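Local coordinates for XRE-family like protein (Pseudomonas syringae pv. tomato, PDB 3F6W) that probably binds DNA through a helix-turn-helix domain, as expected of an XRE-family transcriptional regulator, at residues L16-E21 and S75-M80; Q41-K46 and M60-G65. One frame throughout, in Å; residues are numbered along the deposited sequence.

Contact 1 of 2, residues L16-E21 and S75-M80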
loop_
_atom_site.group_PDB
_atom_site.type_symbol
_atom_site.label_atom_id
_atom_site.label_comp_id
_atom_site.label_asym_id
_atom_site.label_seq_id
_atom_site.Cartn_x
_atom_site.Cartn_y
_atom_site.Cartn_z
ATOM N N LEU A 16 -6.040 -9.680 1.888
ATOM C CA LEU A 16 -6.815 -10.629 1.076
ATOM C C LEU A 16 -5.907 -11.665 0.385
ATOM O O LEU A 16 -6.253 -12.848 0.293
ATOM C CB LEU A 16 -7.669 -9.916 0.030
ATOM C CG LEU A 16 -8.822 -9.028 0.531
ATOM C CD1 LEU A 16 -9.612 -8.509 -0.667
ATOM C CD2 LEU A 16 -9.723 -9.786 1.519
ATOM N N ASP A 17 -4.770 -11.204 -0.121
ATOM C CA ASP A 17 -3.769 -12.076 -0.753
ATOM C C ASP A 17 -3.355 -13.168 0.235
ATOM O O ASP A 17 -3.353 -14.364 -0.093
ATOM C CB ASP A 17 -2.563 -11.212 -1.180
ATOM C CG ASP A 17 -1.591 -11.927 -2.127
ATOM O OD1 ASP A 17 -1.924 -13.018 -2.653
ATOM O OD2 ASP A 17 -0.482 -11.362 -2.362
ATOM N N LEU A 18 -3.017 -12.763 1.456
ATOM C CA LEU A 18 -2.633 -13.723 2.490
ATOM C C LEU A 18 -3.748 -14.683 2.838
ATOM O O LEU A 18 -3.494 -15.865 3.094
ATOM C CB LEU A 18 -2.142 -13.014 3.757
ATOM C CG LEU A 18 -0.835 -12.228 3.574
ATOM C CD1 LEU A 18 -0.601 -11.291 4.757
ATOM C CD2 LEU A 18 0.353 -13.176 3.365
ATOM N N LEU A 19 -4.985 -14.189 2.853
ATOM C CA LEU A 19 -6.108 -15.046 3.228
ATOM C C LEU A 19 -6.380 -16.080 2.154
ATOM O O LEU A 19 -6.756 -17.218 2.458
ATOM C CB LEU A 19 -7.385 -14.234 3.447
ATOM C CG LEU A 19 -7.512 -13.482 4.765
ATOM C CD1 LEU A 19 -8.727 -12.573 4.724
ATOM C CD2 LEU A 19 -7.616 -14.463 5.922
ATOM N N LEU A 20 -6.220 -15.675 0.901
ATOM C CA LEU A 20 -6.415 -16.604 -0.205
ATOM C C LEU A 20 -5.318 -17.666 -0.155
ATOM O O LEU A 20 -5.590 -18.857 -0.288
ATOM C CB LEU A 20 -6.409 -15.871 -1.545
ATOM C CG LEU A 20 -6.507 -16.714 -2.815
ATOM C CD1 LEU A 20 -7.789 -17.549 -2.798
ATOM C CD2 LEU A 20 -6.479 -15.805 -4.036
ATOM N N GLU A 21 -4.076 -17.233 0.049
ATOM C CA GLU A 21 -2.985 -18.189 0.233
ATOM C C GLU A 21 -3.332 -19.201 1.329
ATOM O O GLU A 21 -3.115 -20.411 1.179
ATOM C CB GLU A 21 -1.716 -17.448 0.621
ATOM C CG GLU A 21 -0.480 -18.314 0.755
ATOM C CD GLU A 21 0.765 -17.443 0.826
ATOM O OE1 GLU A 21 1.000 -16.849 1.893
ATOM O OE2 GLU A 21 1.481 -17.330 -0.187
ATOM N N SER A 75 -0.240 -10.006 12.673
ATOM C CA SER A 75 1.124 -9.673 13.078
ATOM C C SER A 75 2.076 -9.714 11.896
ATOM O O SER A 75 2.937 -8.844 11.734
ATOM C CB SER A 75 1.590 -10.635 14.161
ATOM O OG SER A 75 0.871 -10.397 15.353
ATOM N N LYS A 76 1.902 -10.733 11.069
ATOM C CA LYS A 76 2.702 -10.913 9.875
ATOM C C LYS A 76 2.465 -9.783 8.889
ATOM O O LYS A 76 3.401 -9.249 8.304
ATOM C CB LYS A 76 2.358 -12.248 9.234
ATOM C CG LYS A 76 2.900 -12.440 7.842
ATOM C CD LYS A 76 2.482 -13.796 7.326
ATOM C CE LYS A 76 2.614 -14.835 8.424
ATOM N NZ LYS A 76 2.253 -16.201 7.973
ATOM N N LEU A 77 1.203 -9.422 8.700
ATOM C CA LEU A 77 0.878 -8.323 7.808
ATOM C C LEU A 77 1.546 -7.040 8.282
ATOM O O LEU A 77 2.146 -6.314 7.499
ATOM C CB LEU A 77 -0.635 -8.140 7.718
ATOM C CG LEU A 77 -1.088 -7.002 6.815
ATOM C CD1 LEU A 77 -0.990 -7.420 5.356
ATOM C CD2 LEU A 77 -2.500 -6.581 7.155
ATOM N N GLU A 78 1.458 -6.774 9.577
ATOM C CA GLU A 78 2.002 -5.546 10.124
ATOM C C GLU A 78 3.517 -5.512 10.030
ATOM O O GLU A 78 4.109 -4.450 9.862
ATOM C CB GLU A 78 1.528 -5.336 11.556
ATOM C CG GLU A 78 0.046 -4.999 11.624
ATOM C CD GLU A 78 -0.333 -4.292 12.897
ATOM O OE1 GLU A 78 0.185 -4.677 13.967
ATOM O OE2 GLU A 78 -1.154 -3.355 12.824
ATOM N N ALA A 79 4.133 -6.685 10.100
ATOM C CA ALA A 79 5.585 -6.789 10.027
ATOM C C ALA A 79 6.103 -6.291 8.680
ATOM O O ALA A 79 7.298 -6.032 8.514
ATOM C CB ALA A 79 6.013 -8.215 10.259
HETATM N N MSE A 80 5.194 -6.146 7.723
HETATM C CA MSE A 80 5.580 -5.771 6.365
HETATM C C MSE A 80 5.811 -4.274 6.182
HETATM O O MSE A 80 6.389 -3.844 5.182
HETATM C CB MSE A 80 4.556 -6.303 5.367
HETATM C CG MSE A 80 4.618 -7.798 5.237
HETATM SE SE MSE A 80 3.169 -8.497 4.171
HETATM C CE MSE A 80 3.762 -10.350 4.105
#
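Leu18 and Leu77 bring helices 3-26 and 70-78 closest within these segments, their CA atoms lying 8.4 Å apart. The packing is wholly apolar and centres on Leu18, which points from the first helix toward the second and turns one methyl to each of two partners. Its CD1 meets CD1 of Leu77 at 3.9 Å, the two side chains running across each other at a slant. Leu77 leaves its backbone in a direction that would pass by the opposite helix; with CG anti to its own N (chi1 180°), the chain swings round and its CD1 comes up against Leu18. The other branch of Leu18, CD2, lies 4.5 Å from CE of the selenomethionine Met80, a looser touch made by the far end of a nearly straight chain. Among the charged side chains, Glu21 OE1 and Lys76 NZ remain 6.2 Å apart, too far for a salt bridge. Leu18 also packs on Leu73 one turn back along helix 70-78, and Leu77 returns to Ala14 and Leu15 of helix 3-26. The second subunit packs along the seam, with its Ser1 on Leu18, its Ile7 on Leu77 and its Ala3 on Met80, so the joint between the first and last helices also borders the dimer interface.

Contact 2 of 2, residues Q41-K46 and M60-G65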
loop_
_atom_site.group_PDB
_atom_site.type_symbol
_atom_site.label_atom_id
_atom_site.label_comp_id
_atom_site.label_asym_id
_atom_site.label_seq_id
_atom_site.Cartn_x
_atom_site.Cartn_y
_atom_site.Cartn_z
ATOM N N GLN A 41 -22.136 -18.981 0.076
ATOM C CA GLN A 41 -20.825 -18.958 -0.568
ATOM C C GLN A 41 -20.497 -17.558 -1.058
ATOM O O GLN A 41 -19.331 -17.171 -1.118
ATOM C CB GLN A 41 -20.762 -19.920 -1.750
ATOM C CG GLN A 41 -19.448 -19.801 -2.527
ATOM C CD GLN A 41 -19.341 -20.772 -3.680
ATOM O OE1 GLN A 41 -20.123 -21.710 -3.782
ATOM N NE2 GLN A 41 -18.365 -20.552 -4.556
ATOM N N SER A 42 -21.528 -16.807 -1.427
ATOM C CA SER A 42 -21.314 -15.449 -1.926
ATOM C C SER A 42 -20.547 -14.607 -0.911
ATOM O O SER A 42 -19.776 -13.725 -1.296
ATOM C CB SER A 42 -22.638 -14.774 -2.303
ATOM O OG SER A 42 -23.553 -14.777 -1.216
ATOM N N PHE A 43 -20.728 -14.893 0.375
ATOM C CA PHE A 43 -19.980 -14.171 1.412
ATOM C C PHE A 43 -18.474 -14.335 1.216
ATOM O O PHE A 43 -17.697 -13.372 1.261
ATOM C CB PHE A 43 -20.363 -14.683 2.801
ATOM C CG PHE A 43 -19.577 -14.052 3.916
ATOM C CD1 PHE A 43 -19.930 -12.804 4.406
ATOM C CD2 PHE A 43 -18.484 -14.703 4.476
ATOM C CE1 PHE A 43 -19.215 -12.222 5.434
ATOM C CE2 PHE A 43 -17.765 -14.126 5.501
ATOM C CZ PHE A 43 -18.140 -12.879 5.982
ATOM N N VAL A 44 -18.062 -15.578 1.014
ATOM C CA VAL A 44 -16.654 -15.886 0.853
ATOM C C VAL A 44 -16.149 -15.358 -0.475
ATOM O O VAL A 44 -15.101 -14.714 -0.534
ATOM C CB VAL A 44 -16.404 -17.400 0.957
ATOM C CG1 VAL A 44 -14.945 -17.710 0.654
ATOM C CG2 VAL A 44 -16.764 -17.873 2.349
ATOM N N SER A 45 -16.903 -15.602 -1.549
ATOM C CA SER A 45 -16.441 -15.160 -2.857
ATOM C C SER A 45 -16.338 -13.630 -2.958
ATOM O O SER A 45 -15.388 -13.109 -3.528
ATOM C CB SER A 45 -17.304 -15.738 -3.987
ATOM O OG SER A 45 -18.658 -15.359 -3.841
ATOM N N LYS A 46 -17.300 -12.911 -2.396
ATOM C CA LYS A 46 -17.257 -11.446 -2.446
ATOM C C LYS A 46 -16.157 -10.895 -1.541
ATOM O O LYS A 46 -15.555 -9.853 -1.822
ATOM C CB LYS A 46 -18.610 -10.848 -2.044
ATOM C CG LYS A 46 -19.675 -10.984 -3.129
ATOM C CD LYS A 46 -20.885 -10.132 -2.836
ATOM C CE LYS A 46 -21.832 -10.118 -4.021
ATOM N NZ LYS A 46 -23.025 -9.286 -3.747
HETATM N N MSE A 60 -11.771 -12.585 12.051
HETATM C CA MSE A 60 -11.425 -13.612 13.019
HETATM C C MSE A 60 -12.102 -14.933 12.647
HETATM O O MSE A 60 -11.457 -15.979 12.649
HETATM C CB MSE A 60 -11.770 -13.180 14.452
HETATM C CG MSE A 60 -10.883 -12.050 14.977
HETATM SE SE MSE A 60 -11.055 -11.826 16.917
HETATM C CE MSE A 60 -12.911 -11.202 16.969
ATOM N N ASP A 61 -13.393 -14.889 12.307
ATOM C CA ASP A 61 -14.146 -16.127 12.054
ATOM C C ASP A 61 -13.669 -16.809 10.768
ATOM O O ASP A 61 -13.612 -18.042 10.675
ATOM C CB ASP A 61 -15.657 -15.842 11.942
ATOM C CG ASP A 61 -16.278 -15.345 13.258
ATOM O OD1 ASP A 61 -15.609 -15.380 14.317
ATOM O OD2 ASP A 61 -17.449 -14.904 13.222
ATOM N N PHE A 62 -13.349 -15.987 9.776
ATOM C CA PHE A 62 -12.864 -16.450 8.474
ATOM C C PHE A 62 -11.577 -17.245 8.708
ATOM O O PHE A 62 -11.424 -18.375 8.229
ATOM C CB PHE A 62 -12.598 -15.213 7.603
ATOM C CG PHE A 62 -12.462 -15.491 6.123
ATOM C CD1 PHE A 62 -13.513 -15.233 5.254
ATOM C CD2 PHE A 62 -11.255 -15.936 5.595
ATOM C CE1 PHE A 62 -13.375 -15.451 3.884
ATOM C CE2 PHE A 62 -11.108 -16.154 4.232
ATOM C CZ PHE A 62 -12.171 -15.913 3.376
ATOM N N CYS A 63 -10.666 -16.655 9.473
ATOM C CA CYS A 63 -9.412 -17.311 9.836
ATOM C C CYS A 63 -9.632 -18.647 10.550
ATOM O O CYS A 63 -9.046 -19.676 10.173
ATOM C CB CYS A 63 -8.569 -16.386 10.722
ATOM S SG CYS A 63 -7.778 -15.014 9.812
ATOM N N ARG A 64 -10.472 -18.635 11.584
ATOM C CA ARG A 64 -10.753 -19.863 12.320
ATOM C C ARG A 64 -11.339 -20.911 11.379
ATOM O O ARG A 64 -11.034 -22.097 11.492
ATOM C CB ARG A 64 -11.683 -19.609 13.517
ATOM C CG ARG A 64 -10.964 -19.339 14.836
ATOM C CD ARG A 64 -10.316 -17.981 14.848
ATOM N NE ARG A 64 -9.583 -17.696 16.080
ATOM C CZ ARG A 64 -10.000 -16.862 17.030
ATOM N NH1 ARG A 64 -11.162 -16.236 16.912
ATOM N NH2 ARG A 64 -9.258 -16.657 18.111
ATOM N N GLY A 65 -12.164 -20.469 10.438
ATOM C CA GLY A 65 -12.803 -21.389 9.506
ATOM C C GLY A 65 -11.798 -22.099 8.603
ATOM O O GLY A 65 -12.014 -23.234 8.169
#
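Phe62 reaches from helix 56-66 toward helix 41-48 and meets two neighbouring residues there, Phe43 and Val44. One side of its ring does the touching: CD1 lies 4.4 Å from CE2 of Phe43, and the adjacent CE1 lies 4.2 Å from CG1 of Val44. Phe43 CE2 arrives at the edge of the Phe62 ring, near its plane, whereas the valine methyl approaches that ring at a slant. Seen from Phe43, the Phe62 atom also comes obliquely. The closest CA atoms, those of Val44 and Phe62, are 8.5 Å apart, a gap bridged by side chains alone. Phe43 does not set out directly at the other helix; its CG stands anti to the backbone N (chi1 176°), which carries the far side of the ring toward Phe62.

The helical turns that carry these residues include the backbone bonds Ser45 N to Gln41 O at 2.9 Å and Gly65 N to Asp61 O at 2.8 Å. Farther out, helix 30-37 supplies Leu37 against Phe43 and Leu33 against Phe62, while Arg39 makes a cation-pi contact with the Phe43 ring. Arg36 adds a polar tie, its NH1 hydrogen-bonding to Gly65 O.

Helices 30-37 and 41-48 form the helix-turn-helix pair, the second corresponding to the recognition helix of such domains. Its polar residues Gln41, Ser42 and Lys46 take no part in this packing. With no hydrogen bond or salt bridge across the segments, helix 41-48 is held here by van der Waals contact of buried apolar groups, consistent with a hydrophobic seat behind a helix whose other residues can face DNA.

Both contacts belong to the helix-turn-helix domain; contact 2 is buried, contact 1 only partly buried and beside the second subunit. They lie on opposite sides of the chain's centre, about 15 Å apart between centres, and share no helix: contact 1 pairs the first helix with the last, contact 2 two of the helices between. Both are apolar across the segments, but contact 1 uses leucine methyls and a selenomethionine, contact 2 two aromatic rings and a valine. Leu19 joins them, neighbouring Leu18 in sequence yet turned to helix 56-66: its CD2 lies 3.9 Å from Cys63 SG and equally far from Phe62 CD2.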